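Local coordinates for protein RIF2 (Saccharomyces cerevisiae, PDB 4BJ1), which takes part in transcriptional silencing and telomere length regulation, and interacts with RIF1 and the C-terminus of RAP1, at residues 80-85 against 147-152; 127-132 against 169-174. All coordinates share one frame; numbering follows the deposited sequence.

Interaction 1. Residues 80-85 against 147-152; sequences VIIEMN and VYFKFE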
loop_
_atom_site.group_PDB
_atom_site.type_symbol
_atom_site.label_atom_id
_atom_site.label_comp_id
_atom_site.label_asym_id
_atom_site.label_seq_id
_atom_site.Cartn_x
_atom_site.Cartn_y
_atom_site.Cartn_z
ATOM N N VAL A 80 -12.040 16.713 -11.960
ATOM C CA VAL A 80 -13.190 16.932 -11.071
ATOM C C VAL A 80 -13.959 15.610 -11.030
ATOM O O VAL A 80 -13.958 14.872 -12.020
ATOM C CB VAL A 80 -14.062 18.131 -11.552
ATOM C CG1 VAL A 80 -15.529 18.002 -11.149
ATOM C CG2 VAL A 80 -13.492 19.450 -11.057
ATOM N N ILE A 81 -14.557 15.287 -9.872
ATOM C CA ILE A 81 -15.307 14.059 -9.691
ATOM C C ILE A 81 -16.740 14.382 -9.348
ATOM O O ILE A 81 -16.998 15.184 -8.443
ATOM C CB ILE A 81 -14.681 13.159 -8.589
ATOM C CG1 ILE A 81 -13.093 13.128 -8.644
ATOM C CG2 ILE A 81 -15.307 11.748 -8.591
ATOM C CD1 ILE A 81 -12.330 12.586 -9.939
ATOM N N ILE A 82 -17.675 13.730 -10.056
ATOM C CA ILE A 82 -19.099 13.844 -9.792
ATOM C C ILE A 82 -19.656 12.439 -9.675
ATOM O O ILE A 82 -19.455 11.620 -10.569
ATOM C CB ILE A 82 -19.850 14.784 -10.771
ATOM C CG1 ILE A 82 -19.564 16.259 -10.407
ATOM C CG2 ILE A 82 -21.356 14.538 -10.723
ATOM C CD1 ILE A 82 -19.277 17.131 -11.511
ATOM N N GLU A 83 -20.259 12.136 -8.512
ATOM C CA GLU A 83 -20.850 10.836 -8.236
ATOM C C GLU A 83 -22.333 10.942 -8.572
ATOM O O GLU A 83 -23.085 11.669 -7.909
ATOM C CB GLU A 83 -20.609 10.451 -6.784
ATOM C CG GLU A 83 -19.142 10.259 -6.450
ATOM C CD GLU A 83 -18.903 10.130 -4.961
ATOM O OE1 GLU A 83 -18.882 11.173 -4.268
ATOM O OE2 GLU A 83 -18.791 8.978 -4.479
ATOM N N MET A 84 -22.736 10.273 -9.658
ATOM C CA MET A 84 -24.087 10.340 -10.220
ATOM C C MET A 84 -25.121 9.421 -9.563
ATOM O O MET A 84 -26.314 9.526 -9.872
ATOM C CB MET A 84 -24.026 10.091 -11.738
ATOM C CG MET A 84 -23.372 11.225 -12.504
ATOM S SD MET A 84 -24.073 12.833 -12.087
ATOM C CE MET A 84 -25.707 12.653 -12.783
ATOM N N ASN A 85 -24.665 8.534 -8.662
ATOM C CA ASN A 85 -25.495 7.563 -7.945
ATOM C C ASN A 85 -26.632 8.193 -7.180
ATOM O O ASN A 85 -27.795 7.843 -7.414
ATOM C CB ASN A 85 -24.643 6.720 -7.040
ATOM C CG ASN A 85 -23.883 5.725 -7.834
ATOM O OD1 ASN A 85 -24.448 4.718 -8.259
ATOM N ND2 ASN A 85 -22.618 6.043 -8.135
ATOM N N VAL A 147 -14.080 16.203 -16.236
ATOM C CA VAL A 147 -15.138 15.877 -15.309
ATOM C C VAL A 147 -15.283 14.378 -15.374
ATOM O O VAL A 147 -15.503 13.845 -16.463
ATOM C CB VAL A 147 -16.453 16.538 -15.711
ATOM C CG1 VAL A 147 -17.325 16.751 -14.498
ATOM C CG2 VAL A 147 -16.209 17.844 -16.424
ATOM N N TYR A 148 -15.138 13.691 -14.239
ATOM C CA TYR A 148 -15.298 12.252 -14.184
ATOM C C TYR A 148 -16.561 11.999 -13.431
ATOM O O TYR A 148 -16.631 12.280 -12.235
ATOM C CB TYR A 148 -14.062 11.537 -13.581
ATOM C CG TYR A 148 -14.350 10.266 -12.803
ATOM C CD1 TYR A 148 -15.026 9.192 -13.391
ATOM C CD2 TYR A 148 -13.929 10.123 -11.484
ATOM C CE1 TYR A 148 -15.310 8.030 -12.667
ATOM C CE2 TYR A 148 -14.182 8.955 -10.762
ATOM C CZ TYR A 148 -14.871 7.909 -11.355
ATOM O OH TYR A 148 -15.096 6.759 -10.629
ATOM N N PHE A 149 -17.587 11.538 -14.165
ATOM C CA PHE A 149 -18.909 11.185 -13.653
ATOM C C PHE A 149 -18.875 9.705 -13.360
ATOM O O PHE A 149 -18.495 8.916 -14.223
ATOM C CB PHE A 149 -20.001 11.490 -14.678
ATOM C CG PHE A 149 -20.132 12.935 -15.100
ATOM C CD1 PHE A 149 -20.973 13.804 -14.412
ATOM C CD2 PHE A 149 -19.465 13.411 -16.230
ATOM C CE1 PHE A 149 -21.120 15.132 -14.827
ATOM C CE2 PHE A 149 -19.592 14.745 -16.626
ATOM C CZ PHE A 149 -20.434 15.589 -15.935
ATOM N N LYS A 150 -19.240 9.324 -12.142
ATOM C CA LYS A 150 -19.198 7.932 -11.715
ATOM C C LYS A 150 -20.589 7.450 -11.376
ATOM O O LYS A 150 -21.292 8.105 -10.600
ATOM C CB LYS A 150 -18.234 7.798 -10.513
ATOM C CG LYS A 150 -18.292 6.483 -9.747
ATOM C CD LYS A 150 -18.052 6.739 -8.268
ATOM C CE LYS A 150 -17.964 5.466 -7.469
ATOM N NZ LYS A 150 -16.639 4.797 -7.608
ATOM N N PHE A 151 -20.989 6.307 -11.954
ATOM C CA PHE A 151 -22.293 5.703 -11.695
ATOM C C PHE A 151 -22.104 4.224 -11.417
ATOM O O PHE A 151 -21.436 3.538 -12.182
ATOM C CB PHE A 151 -23.280 5.951 -12.853
ATOM C CG PHE A 151 -24.662 5.420 -12.565
ATOM C CD1 PHE A 151 -25.487 6.042 -11.630
ATOM C CD2 PHE A 151 -25.128 4.273 -13.194
ATOM C CE1 PHE A 151 -26.756 5.531 -11.343
ATOM C CE2 PHE A 151 -26.395 3.758 -12.899
ATOM C CZ PHE A 151 -27.195 4.386 -11.969
ATOM N N GLU A 152 -22.664 3.740 -10.311
ATOM C CA GLU A 152 -22.512 2.360 -9.874
ATOM C C GLU A 152 -23.887 1.670 -9.690
ATOM O O GLU A 152 -24.687 2.065 -8.833
ATOM C CB GLU A 152 -21.620 2.327 -8.613
ATOM C CG GLU A 152 -21.620 1.027 -7.815
ATOM C CD GLU A 152 -22.657 0.978 -6.705
ATOM O OE1 GLU A 152 -22.596 1.843 -5.798
ATOM O OE2 GLU A 152 -23.560 0.110 -6.769
#
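Val80 to Glu83 pair in parallel with Val147 to Lys150, residue by residue, the short strands 22° apart in direction. Four backbone hydrogen bonds join them: Tyr148 N to Val80 O, Ile82 N to Tyr148 O, Lys150 N to Ile82 O and Met84 N to Lys150 O, each 2.8 Å. Phe149 CA adds a CA-H...O contact to Ile82 O at 3.2 Å.

Side chains alternate between the two faces. On one face Val80, Ile82, Val147 and Phe149 line up. Ile82 CD1 packs on Val147 CG1 at 3.6 Å. Ile82 CG2 lies 3.8 Å from Phe149 CD1, the two side chains side by side and pointing the same way. Met84 SD comes to the edge of the Phe149 ring, 4.0 Å from CD1, a Met-aromatic contact. Helices 128-137 and 165-180 cover this face.

The pair belongs to the parallel sheet of the AAA+ (ASCE) fold. Strand 78-83 is its outermost strand on this side within the chain, and strand 145-153 is next inward.

The other face carries Ile81, Glu83, Tyr148 and Lys150, with helix 58-74 packed on Ile81 and Tyr148. Ile81 CD1 sits in the plane of the Tyr148 ring at its edge, 3.3 Å from CD2. Glu83 and Lys150 run side by side, with Glu83 CG 4.1 Å from Lys150 CD. Their charged ends have other partners: Lys150 NZ is hydrogen-bonded to Tyr61 OH, and Glu83 OE1 accepts from Lys243 N of the second subunit.

Interaction 2. Residues 127-132 against 169-174; sequences SDLMMM and TEFINV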
loop_
_atom_site.group_PDB
_atom_site.type_symbol
_atom_site.label_atom_id
_atom_site.label_comp_id
_atom_site.label_asym_id
_atom_site.label_seq_id
_atom_site.Cartn_x
_atom_site.Cartn_y
_atom_site.Cartn_z
ATOM N N SER A 127 -29.973 24.049 -15.205
ATOM C CA SER A 127 -30.476 22.955 -14.365
ATOM C C SER A 127 -29.650 22.783 -13.077
ATOM O O SER A 127 -28.549 23.320 -12.980
ATOM C CB SER A 127 -30.541 21.650 -15.162
ATOM O OG SER A 127 -29.287 21.000 -15.311
ATOM N N ASP A 128 -30.191 22.042 -12.096
ATOM C CA ASP A 128 -29.555 21.753 -10.802
ATOM C C ASP A 128 -28.173 21.118 -10.990
ATOM O O ASP A 128 -27.204 21.529 -10.344
ATOM C CB ASP A 128 -30.433 20.784 -9.959
ATOM C CG ASP A 128 -31.949 20.902 -10.094
ATOM O OD1 ASP A 128 -32.435 22.003 -10.456
ATOM O OD2 ASP A 128 -32.652 19.903 -9.797
ATOM N N LEU A 129 -28.110 20.096 -11.868
ATOM C CA LEU A 129 -26.924 19.317 -12.207
ATOM C C LEU A 129 -25.891 20.201 -12.880
ATOM O O LEU A 129 -24.765 20.291 -12.397
ATOM C CB LEU A 129 -27.337 18.145 -13.114
ATOM C CG LEU A 129 -26.284 17.127 -13.538
ATOM C CD1 LEU A 129 -25.464 16.615 -12.364
ATOM C CD2 LEU A 129 -26.936 15.980 -14.211
ATOM N N MET A 130 -26.301 20.893 -13.956
ATOM C CA MET A 130 -25.502 21.835 -14.735
ATOM C C MET A 130 -24.822 22.845 -13.821
ATOM O O MET A 130 -23.626 23.075 -13.947
ATOM C CB MET A 130 -26.402 22.559 -15.748
ATOM C CG MET A 130 -25.662 23.485 -16.668
ATOM S SD MET A 130 -24.759 22.617 -17.962
ATOM C CE MET A 130 -26.162 22.029 -19.011
ATOM N N MET A 131 -25.583 23.422 -12.894
ATOM C CA MET A 131 -25.125 24.415 -11.936
ATOM C C MET A 131 -24.029 23.869 -11.063
ATOM O O MET A 131 -23.014 24.543 -10.866
ATOM C CB MET A 131 -26.302 24.879 -11.085
ATOM C CG MET A 131 -26.962 26.093 -11.638
ATOM S SD MET A 131 -26.297 27.529 -10.788
ATOM C CE MET A 131 -27.441 27.611 -9.358
ATOM N N MET A 132 -24.225 22.630 -10.572
ATOM C CA MET A 132 -23.280 21.925 -9.716
ATOM C C MET A 132 -22.003 21.530 -10.468
ATOM O O MET A 132 -20.921 21.747 -9.923
ATOM C CB MET A 132 -23.953 20.721 -9.049
ATOM C CG MET A 132 -23.045 19.970 -8.095
ATOM S SD MET A 132 -22.589 18.344 -8.761
ATOM C CE MET A 132 -24.128 17.388 -8.353
ATOM N N THR A 169 -32.295 12.389 -18.379
ATOM C CA THR A 169 -32.279 13.327 -19.505
ATOM C C THR A 169 -31.457 14.562 -19.171
ATOM O O THR A 169 -30.620 14.966 -19.978
ATOM C CB THR A 169 -33.691 13.669 -19.967
ATOM O OG1 THR A 169 -34.476 12.477 -19.937
ATOM C CG2 THR A 169 -33.701 14.279 -21.365
ATOM N N GLU A 170 -31.669 15.120 -17.962
ATOM C CA GLU A 170 -30.961 16.269 -17.399
ATOM C C GLU A 170 -29.421 16.022 -17.455
ATOM O O GLU A 170 -28.665 16.950 -17.768
ATOM C CB GLU A 170 -31.441 16.468 -15.949
ATOM C CG GLU A 170 -31.186 17.844 -15.353
ATOM C CD GLU A 170 -31.851 18.122 -14.013
ATOM O OE1 GLU A 170 -32.819 17.411 -13.651
ATOM O OE2 GLU A 170 -31.381 19.043 -13.305
ATOM N N PHE A 171 -28.986 14.757 -17.190
ATOM C CA PHE A 171 -27.598 14.304 -17.231
ATOM C C PHE A 171 -27.056 14.294 -18.647
ATOM O O PHE A 171 -25.983 14.854 -18.874
ATOM C CB PHE A 171 -27.431 12.921 -16.543
ATOM C CG PHE A 171 -26.045 12.299 -16.538
ATOM C CD1 PHE A 171 -24.911 13.077 -16.324
ATOM C CD2 PHE A 171 -25.882 10.929 -16.688
ATOM C CE1 PHE A 171 -23.638 12.499 -16.306
ATOM C CE2 PHE A 171 -24.607 10.353 -16.676
ATOM C CZ PHE A 171 -23.495 11.139 -16.469
ATOM N N ILE A 172 -27.796 13.674 -19.599
ATOM C CA ILE A 172 -27.413 13.605 -21.018
ATOM C C ILE A 172 -27.405 15.020 -21.653
ATOM O O ILE A 172 -26.688 15.258 -22.637
ATOM C CB ILE A 172 -28.257 12.568 -21.808
ATOM C CG1 ILE A 172 -28.195 11.172 -21.153
ATOM C CG2 ILE A 172 -27.823 12.489 -23.279
ATOM C CD1 ILE A 172 -29.340 10.242 -21.594
ATOM N N ASN A 173 -28.154 15.965 -21.042
ATOM C CA ASN A 173 -28.184 17.371 -21.435
ATOM C C ASN A 173 -26.863 18.082 -21.037
ATOM O O ASN A 173 -26.265 18.798 -21.853
ATOM C CB ASN A 173 -29.414 18.063 -20.842
ATOM C CG ASN A 173 -30.742 17.673 -21.476
ATOM O OD1 ASN A 173 -30.823 16.891 -22.442
ATOM N ND2 ASN A 173 -31.821 18.166 -20.894
ATOM N N VAL A 174 -26.385 17.829 -19.803
ATOM C CA VAL A 174 -25.110 18.353 -19.311
ATOM C C VAL A 174 -24.006 17.746 -20.186
ATOM O O VAL A 174 -23.149 18.479 -20.699
ATOM C CB VAL A 174 -24.884 18.097 -17.800
ATOM C CG1 VAL A 174 -23.485 18.521 -17.365
ATOM C CG2 VAL A 174 -25.922 18.824 -16.962
#
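Leu129 and Val174 meet between two short helix segments, 128-132 and 169-174, whose axes come within 9.4 Å and differ by 39° in direction. Leu129 CG packs on Val174 CG2 at 3.8 Å. Its CD2 reaches past to the backbone of the second helix, 3.5 Å from Phe171 CA. Met130 approaches Val174 from another side. Its chain is bent at chi2 and again at chi3 (71°), which sets CE 3.8 Å from Val174 CG2. The two side chains slide past each other in opposite directions.

At the helix start, Ser127 is the N-cap: its OG accepts from Met130 N at 3.3 Å. The extended Glu170 chain lies against this cap, with OE2 3.3 Å from Ser127 CB and 3.4 Å from Asp128 N. The positive helix end probably offsets some of the repulsion between Glu170 OE2 and Asp128 OD2, 3.8 Å apart with their carboxylate planes 79° to each other. An alanine here has no carboxylate and would probably leave a gap beside Ser127 CB and the N-terminal end of helix 128-137 without that nearby negative charge.

Such side-by-side packing of neighbouring helices on one face of a parallel sheet is typical of the alpha/beta P-loop NTPase fold, here the RIF2 ASCE domain.

In the fold
The centres of the two contacts lie about 13 Å apart, in one layer-on-layer arrangement. Interaction 1 pairs strands 78-83 and 145-153 of the sheet; interaction 2 pairs helices 128-137 and 165-180, which cover one face of it. The segments alternate along the chain: strand, helix, strand, helix. Helix 128-137 leads into strand 145-153, which leads into helix 165-180. The layers touch directly. The Phe171 and Phe149 rings meet edge-to-face, and Met84 CE packs against both Phe171 CD1 and Leu129 CD2. Sheet edge and helix pair thus share one hydrophobic core within the AAA+ fold of RIF2. The second subunit reaches interaction 1 but does not touch interaction 2.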